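Local coordinates for CELL WALL surface anchor family protein (Streptococcus pneumoniae, PDB 2X9Z) that forms the repeating backbone subunit of the Streptococcus pneumoniae pilus, a surface fibre that probably serves in adhesion to host cells, at residues F136-N141 / E246-L251; N141-N146 / G224-Y229. The protein carries 1 engineered substitution. All coordinates share one frame; numbering follows the deposited sequence.

Contact 1: residues F136-N141 / E246-L251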
loop_
_atom_site.group_PDB
_atom_site.type_symbol
_atom_site.label_atom_id
_atom_site.label_comp_id
_atom_site.label_asym_id
_atom_site.label_seq_id
_atom_site.Cartn_x
_atom_site.Cartn_y
_atom_site.Cartn_z
ATOM N N PHE A 136 -4.221 -2.302 -3.843
ATOM C CA PHE A 136 -5.639 -2.563 -4.033
ATOM C C PHE A 136 -5.849 -4.028 -3.688
ATOM O O PHE A 136 -5.352 -4.918 -4.386
ATOM C CB PHE A 136 -6.085 -2.270 -5.466
ATOM C CG PHE A 136 -7.550 -2.508 -5.710
ATOM C CD1 PHE A 136 -8.510 -1.871 -4.933
ATOM C CD2 PHE A 136 -7.970 -3.369 -6.717
ATOM C CE1 PHE A 136 -9.861 -2.084 -5.153
ATOM C CE2 PHE A 136 -9.324 -3.582 -6.945
ATOM C CZ PHE A 136 -10.265 -2.938 -6.162
ATOM N N ASN A 137 -6.543 -4.259 -2.579
ATOM C CA ASN A 137 -6.823 -5.599 -2.084
ATOM C C ASN A 137 -8.258 -5.930 -2.408
ATOM O O ASN A 137 -9.178 -5.247 -1.954
ATOM C CB ASN A 137 -6.583 -5.656 -0.582
ATOM C CG ASN A 137 -5.205 -5.157 -0.219
ATOM O OD1 ASN A 137 -4.214 -5.913 -0.267
ATOM N ND2 ASN A 137 -5.112 -3.873 0.114
ATOM N N TYR A 138 -8.444 -6.962 -3.220
ATOM C CA TYR A 138 -9.759 -7.256 -3.770
ATOM C C TYR A 138 -9.946 -8.757 -3.956
ATOM O O TYR A 138 -8.995 -9.533 -3.871
ATOM C CB TYR A 138 -9.917 -6.551 -5.127
ATOM C CG TYR A 138 -9.175 -7.253 -6.246
ATOM C CD1 TYR A 138 -7.799 -7.107 -6.403
ATOM C CD2 TYR A 138 -9.854 -8.063 -7.149
ATOM C CE1 TYR A 138 -7.121 -7.757 -7.426
ATOM C CE2 TYR A 138 -9.185 -8.716 -8.173
ATOM C CZ TYR A 138 -7.819 -8.564 -8.307
ATOM O OH TYR A 138 -7.161 -9.212 -9.336
ATOM N N GLY A 139 -11.174 -9.160 -4.244
ATOM C CA GLY A 139 -11.438 -10.539 -4.584
ATOM C C GLY A 139 -12.907 -10.853 -4.481
ATOM O O GLY A 139 -13.701 -10.035 -4.009
ATOM N N ASN A 140 -13.268 -12.046 -4.937
ATOM C CA ASN A 140 -14.641 -12.517 -4.836
ATOM C C ASN A 140 -14.980 -13.016 -3.432
ATOM O O ASN A 140 -16.156 -13.208 -3.104
ATOM C CB ASN A 140 -14.893 -13.611 -5.870
ATOM C CG ASN A 140 -14.920 -13.079 -7.294
ATOM O OD1 ASN A 140 -14.686 -11.894 -7.539
ATOM N ND2 ASN A 140 -15.220 -13.957 -8.240
ATOM N N ASN A 141 -13.944 -13.262 -2.630
ATOM C CA ASN A 141 -14.096 -13.542 -1.203
ATOM C C ASN A 141 -13.664 -12.320 -0.405
ATOM O O ASN A 141 -12.909 -11.487 -0.909
ATOM C CB ASN A 141 -13.226 -14.726 -0.779
ATOM C CG ASN A 141 -13.492 -15.970 -1.598
ATOM O OD1 ASN A 141 -14.636 -16.399 -1.762
ATOM N ND2 ASN A 141 -12.426 -16.568 -2.106
ATOM N N GLU A 246 -8.036 -16.843 -0.162
ATOM C CA GLU A 246 -8.260 -17.477 -1.464
ATOM C C GLU A 246 -8.660 -16.463 -2.537
ATOM O O GLU A 246 -9.568 -16.700 -3.338
ATOM C CB GLU A 246 -9.300 -18.603 -1.356
ATOM C CG GLU A 246 -8.907 -19.712 -0.388
ATOM C CD GLU A 246 -7.665 -20.469 -0.826
ATOM O OE1 GLU A 246 -7.210 -20.273 -1.976
ATOM O OE2 GLU A 246 -7.146 -21.269 -0.017
ATOM N N ASN A 247 -7.971 -15.326 -2.536
ATOM C CA ASN A 247 -8.182 -14.276 -3.526
ATOM C C ASN A 247 -6.961 -14.082 -4.424
ATOM O O ASN A 247 -5.878 -14.579 -4.114
ATOM C CB ASN A 247 -8.492 -12.960 -2.810
ATOM C CG ASN A 247 -9.912 -12.899 -2.291
ATOM O OD1 ASN A 247 -10.835 -13.464 -2.887
ATOM N ND2 ASN A 247 -10.099 -12.203 -1.180
ATOM N N PRO A 248 -7.132 -13.343 -5.536
ATOM C CA PRO A 248 -5.994 -13.023 -6.401
ATOM C C PRO A 248 -4.979 -12.157 -5.665
ATOM O O PRO A 248 -5.317 -11.519 -4.662
ATOM C CB PRO A 248 -6.629 -12.201 -7.533
ATOM C CG PRO A 248 -8.092 -12.489 -7.474
ATOM C CD PRO A 248 -8.391 -12.760 -6.034
ATOM N N LYS A 249 -3.752 -12.117 -6.166
ATOM C CA LYS A 249 -2.754 -11.217 -5.605
ATOM C C LYS A 249 -3.235 -9.765 -5.710
ATOM O O LYS A 249 -3.961 -9.406 -6.629
ATOM C CB LYS A 249 -1.406 -11.407 -6.306
ATOM C CG LYS A 249 -1.359 -10.924 -7.744
ATOM C CD LYS A 249 -0.005 -11.221 -8.373
ATOM C CE LYS A 249 0.037 -10.786 -9.827
ATOM N NZ LYS A 249 1.401 -10.936 -10.406
ATOM N N PRO A 250 -2.839 -8.919 -4.752
ATOM C CA PRO A 250 -3.285 -7.523 -4.789
ATOM C C PRO A 250 -2.621 -6.747 -5.922
ATOM O O PRO A 250 -1.606 -7.194 -6.457
ATOM C CB PRO A 250 -2.793 -6.974 -3.447
ATOM C CG PRO A 250 -1.591 -7.805 -3.133
ATOM C CD PRO A 250 -1.934 -9.186 -3.623
ATOM N N LEU A 251 -3.195 -5.609 -6.290
ATOM C CA LEU A 251 -2.512 -4.686 -7.193
ATOM C C LEU A 251 -1.586 -3.781 -6.396
ATOM O O LEU A 251 -1.884 -3.409 -5.263
ATOM C CB LEU A 251 -3.516 -3.823 -7.954
ATOM C CG LEU A 251 -4.672 -4.528 -8.666
ATOM C CD1 LEU A 251 -5.421 -3.514 -9.502
ATOM C CD2 LEU A 251 -4.152 -5.664 -9.533
HETATM O O HOH W 1 -6.225 -9.141 -3.458
HETATM O O HOH W 2 -4.523 -9.701 -9.252
HETATM O O HOH W 3 -11.609 -14.546 -5.285
#
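A single antiparallel bridge ties the end of strand 130-139, in a Cna-B-like domain of the pilin, to the loop between strands 237-243 and 257-259. The two segments run nearly opposite ways. The hydrogen-bonded pair Phe-136 and Leu-251 starts the contact. Phe-136 N gives to Leu-251 O at 3.0 Å, and Leu-251 N returns the bond to Phe-136 O. The two side chains lie side by side and point the same way, and CD1 of Leu-251 comes 3.8 Å from CD2 of the Phe-136 ring. Ile-5 of strand 4-9 touches both.

Beyond this bridge the backbones are linked through water. Water 1 accepts from Tyr-138 N and probably donates to Pro-248 O. Tyr-138 has its CG in the crowded position between backbone N and carbonyl carbon (chi1 77°). Its ring crosses Pro-248 at about a right angle, with OH 3.5 Å from Pro-248 CB. Water 2 joins that hydroxyl to Lys-249 O. Gly-139 has no side chain, and its CA lies 3.4 Å from Asn-247 OD1.

The turn at 140-141 is held by the Asn-247 amide, which meets both backbone polar groups of Asn-141. OD1 takes Asn-141 N on a lone pair, in the carbonyl plane, at 3.1 Å. It also accepts from water 3, which in turn accepts from Asn-140 N. Asn-247 ND2 lies well above the carbonyl plane of Asn-141 and gives to its O at 2.9 Å.

Contact 2: residues N141-N146 / G224-Y229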
loop_
_atom_site.group_PDB
_atom_site.type_symbol
_atom_site.label_atom_id
_atom_site.label_comp_id
_atom_site.label_asym_id
_atom_site.label_seq_id
_atom_site.Cartn_x
_atom_site.Cartn_y
_atom_site.Cartn_z
ATOM N N ASN A 141 -13.944 -13.262 -2.630
ATOM C CA ASN A 141 -14.096 -13.542 -1.203
ATOM C C ASN A 141 -13.664 -12.320 -0.405
ATOM O O ASN A 141 -12.909 -11.487 -0.909
ATOM C CB ASN A 141 -13.226 -14.726 -0.779
ATOM C CG ASN A 141 -13.492 -15.970 -1.598
ATOM O OD1 ASN A 141 -14.636 -16.399 -1.762
ATOM N ND2 ASN A 141 -12.426 -16.568 -2.106
ATOM N N PRO A 142 -14.133 -12.201 0.844
ATOM C CA PRO A 142 -13.651 -11.076 1.653
ATOM C C PRO A 142 -12.124 -11.082 1.706
ATOM O O PRO A 142 -11.525 -12.148 1.864
ATOM C CB PRO A 142 -14.261 -11.362 3.036
ATOM C CG PRO A 142 -15.496 -12.163 2.736
ATOM C CD PRO A 142 -15.126 -13.025 1.558
ATOM N N ASP A 143 -11.504 -9.919 1.541
ATOM C CA ASP A 143 -10.052 -9.834 1.607
ATOM C C ASP A 143 -9.576 -8.995 2.788
ATOM O O ASP A 143 -10.102 -7.906 3.043
ATOM C CB ASP A 143 -9.466 -9.278 0.315
ATOM C CG ASP A 143 -8.006 -9.653 0.158
ATOM O OD1 ASP A 143 -7.736 -10.788 -0.305
ATOM O OD2 ASP A 143 -7.134 -8.831 0.527
ATOM N N HIS A 144 -8.555 -9.493 3.475
ATOM C CA HIS A 144 -8.020 -8.863 4.680
ATOM C C HIS A 144 -6.643 -8.236 4.475
ATOM O O HIS A 144 -6.024 -7.779 5.434
ATOM C CB HIS A 144 -7.946 -9.885 5.815
ATOM C CG HIS A 144 -9.274 -10.462 6.191
ATOM N ND1 HIS A 144 -9.778 -11.614 5.624
ATOM C CD2 HIS A 144 -10.204 -10.038 7.078
ATOM C CE1 HIS A 144 -10.961 -11.874 6.149
ATOM N NE2 HIS A 144 -11.243 -10.933 7.030
ATOM N N GLY A 145 -6.174 -8.203 3.233
ATOM C CA GLY A 145 -4.870 -7.631 2.937
ATOM C C GLY A 145 -4.838 -6.113 2.915
ATOM O O GLY A 145 -5.868 -5.444 2.796
ATOM N N ASN A 146 -3.629 -5.569 3.010
ATOM C CA ASN A 146 -3.412 -4.126 2.983
ATOM C C ASN A 146 -1.958 -3.843 2.591
ATOM O O ASN A 146 -1.241 -4.753 2.169
ATOM C CB ASN A 146 -3.781 -3.500 4.328
ATOM C CG ASN A 146 -3.102 -4.188 5.474
ATOM O OD1 ASN A 146 -1.905 -4.435 5.420
ATOM N ND2 ASN A 146 -3.863 -4.531 6.509
ATOM N N GLY A 224 -3.405 -17.971 -2.559
ATOM C CA GLY A 224 -4.494 -18.175 -1.623
ATOM C C GLY A 224 -4.403 -17.412 -0.307
ATOM O O GLY A 224 -5.321 -17.496 0.524
ATOM N N TYR A 225 -3.314 -16.666 -0.116
ATOM C CA TYR A 225 -3.109 -15.896 1.109
ATOM C C TYR A 225 -2.948 -14.411 0.821
ATOM O O TYR A 225 -2.255 -14.024 -0.127
ATOM C CB TYR A 225 -1.871 -16.393 1.872
ATOM C CG TYR A 225 -2.053 -17.761 2.486
ATOM C CD1 TYR A 225 -1.776 -18.915 1.761
ATOM C CD2 TYR A 225 -2.532 -17.902 3.786
ATOM C CE1 TYR A 225 -1.960 -20.170 2.320
ATOM C CE2 TYR A 225 -2.726 -19.154 4.350
ATOM C CZ TYR A 225 -2.433 -20.281 3.616
ATOM O OH TYR A 225 -2.621 -21.525 4.177
ATOM N N SER A 226 -3.562 -13.587 1.669
ATOM C CA SER A 226 -3.422 -12.137 1.592
ATOM C C SER A 226 -2.646 -11.616 2.793
ATOM O O SER A 226 -2.754 -12.156 3.893
ATOM C CB SER A 226 -4.789 -11.473 1.494
ATOM O OG SER A 226 -5.409 -11.860 0.283
ATOM N N ALA A 227 -1.862 -10.566 2.562
ATOM C CA ALA A 227 -0.938 -10.041 3.558
ATOM C C ALA A 227 -1.503 -8.823 4.276
ATOM O O ALA A 227 -1.776 -7.791 3.649
ATOM C CB ALA A 227 0.398 -9.702 2.907
ATOM N N ASP A 228 -1.629 -8.949 5.595
ATOM C CA ASP A 228 -2.152 -7.908 6.476
ATOM C C ASP A 228 -0.984 -7.382 7.314
ATOM O O ASP A 228 -0.575 -8.007 8.306
ATOM C CB ASP A 228 -3.259 -8.523 7.348
ATOM C CG ASP A 228 -3.714 -7.631 8.493
ATOM O OD1 ASP A 228 -3.326 -6.442 8.579
ATOM O OD2 ASP A 228 -4.492 -8.149 9.326
ATOM N N TYR A 229 -0.426 -6.245 6.896
ATOM C CA TYR A 229 0.735 -5.657 7.562
ATOM C C TYR A 229 0.262 -4.845 8.769
ATOM O O TYR A 229 -0.577 -3.940 8.646
ATOM C CB TYR A 229 1.526 -4.769 6.601
ATOM C CG TYR A 229 1.983 -5.477 5.337
ATOM C CD1 TYR A 229 1.148 -5.556 4.224
ATOM C CD2 TYR A 229 3.251 -6.054 5.253
ATOM C CE1 TYR A 229 1.555 -6.198 3.066
ATOM C CE2 TYR A 229 3.671 -6.700 4.094
ATOM C CZ TYR A 229 2.821 -6.762 3.003
ATOM O OH TYR A 229 3.233 -7.384 1.850
#
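Asp-143 OD1 is gripped by two donors. Ser-226 OG gives it a short bond of 2.6 Å on the syn lone pair, and Asn-247 ND2, in the linker after strand 237-243, supplies the second. The other oxygen, OD2, takes Gly-145 N at 2.9 Å from above the carboxylate plane. This closes an Asx turn. CG of Asp-143 is anti to the backbone N (chi1 -159°), which lets one carboxylate serve its own loop and the strand beside it. The bonds probably stabilise its charged form.

After the turn the loop comes close to strand 226-229. Gly-145 CA lies 3.2 Å from Ala-227 O in a CA-H...O contact. The same oxygen accepts from Asn-146 N at 3.0 Å, fairly straight and in the carbonyl plane.

The Asn-146 side chain then reaches past Ala-227 to the next two residues. Its CG sits in the crowded position between backbone N and carbonyl carbon (chi1 52°). OD1 accepts from Tyr-229 N at 2.8 Å, on a lone pair. ND2 gives to Asp-228 OD1 at 2.9 Å, meeting it from above the carboxylate plane. Amide and carboxylate are nearly perpendicular, 83° apart. Both ends of the amide are thus used, which fixes its rotation. Asn-146 O also lies at the edge of the Tyr-229 ring, in its plane, 3.3 Å from CD1.

Strand 226-229 is an outermost strand of its four-strand sheet. It pairs with strand 237-243 through Ser-226 with Trp-243 and Asp-228 with Lys-241. Loop 141-146, which follows strand 130-139 of the six-strand mixed sheet, lies against this edge strand.

Overall arrangement
Contact 1 and contact 2 lie about 7 Å apart, centre to centre, and share Asn-141. Strand 130-139 ends in contact 1, and the chain goes straight on into the loop of contact 2. Asn-247 ties them together: it belongs to contact 1 and also reaches the Asp-143 carboxylate of contact 2. Glu-246 N also lies 2.9 Å from Gly-224 O, which probably bonds the linker to the start of segment 224-229. Together, the two contacts join the sheet containing strand 130-139 to the sheet containing strand 226-229 where the chain passes between them.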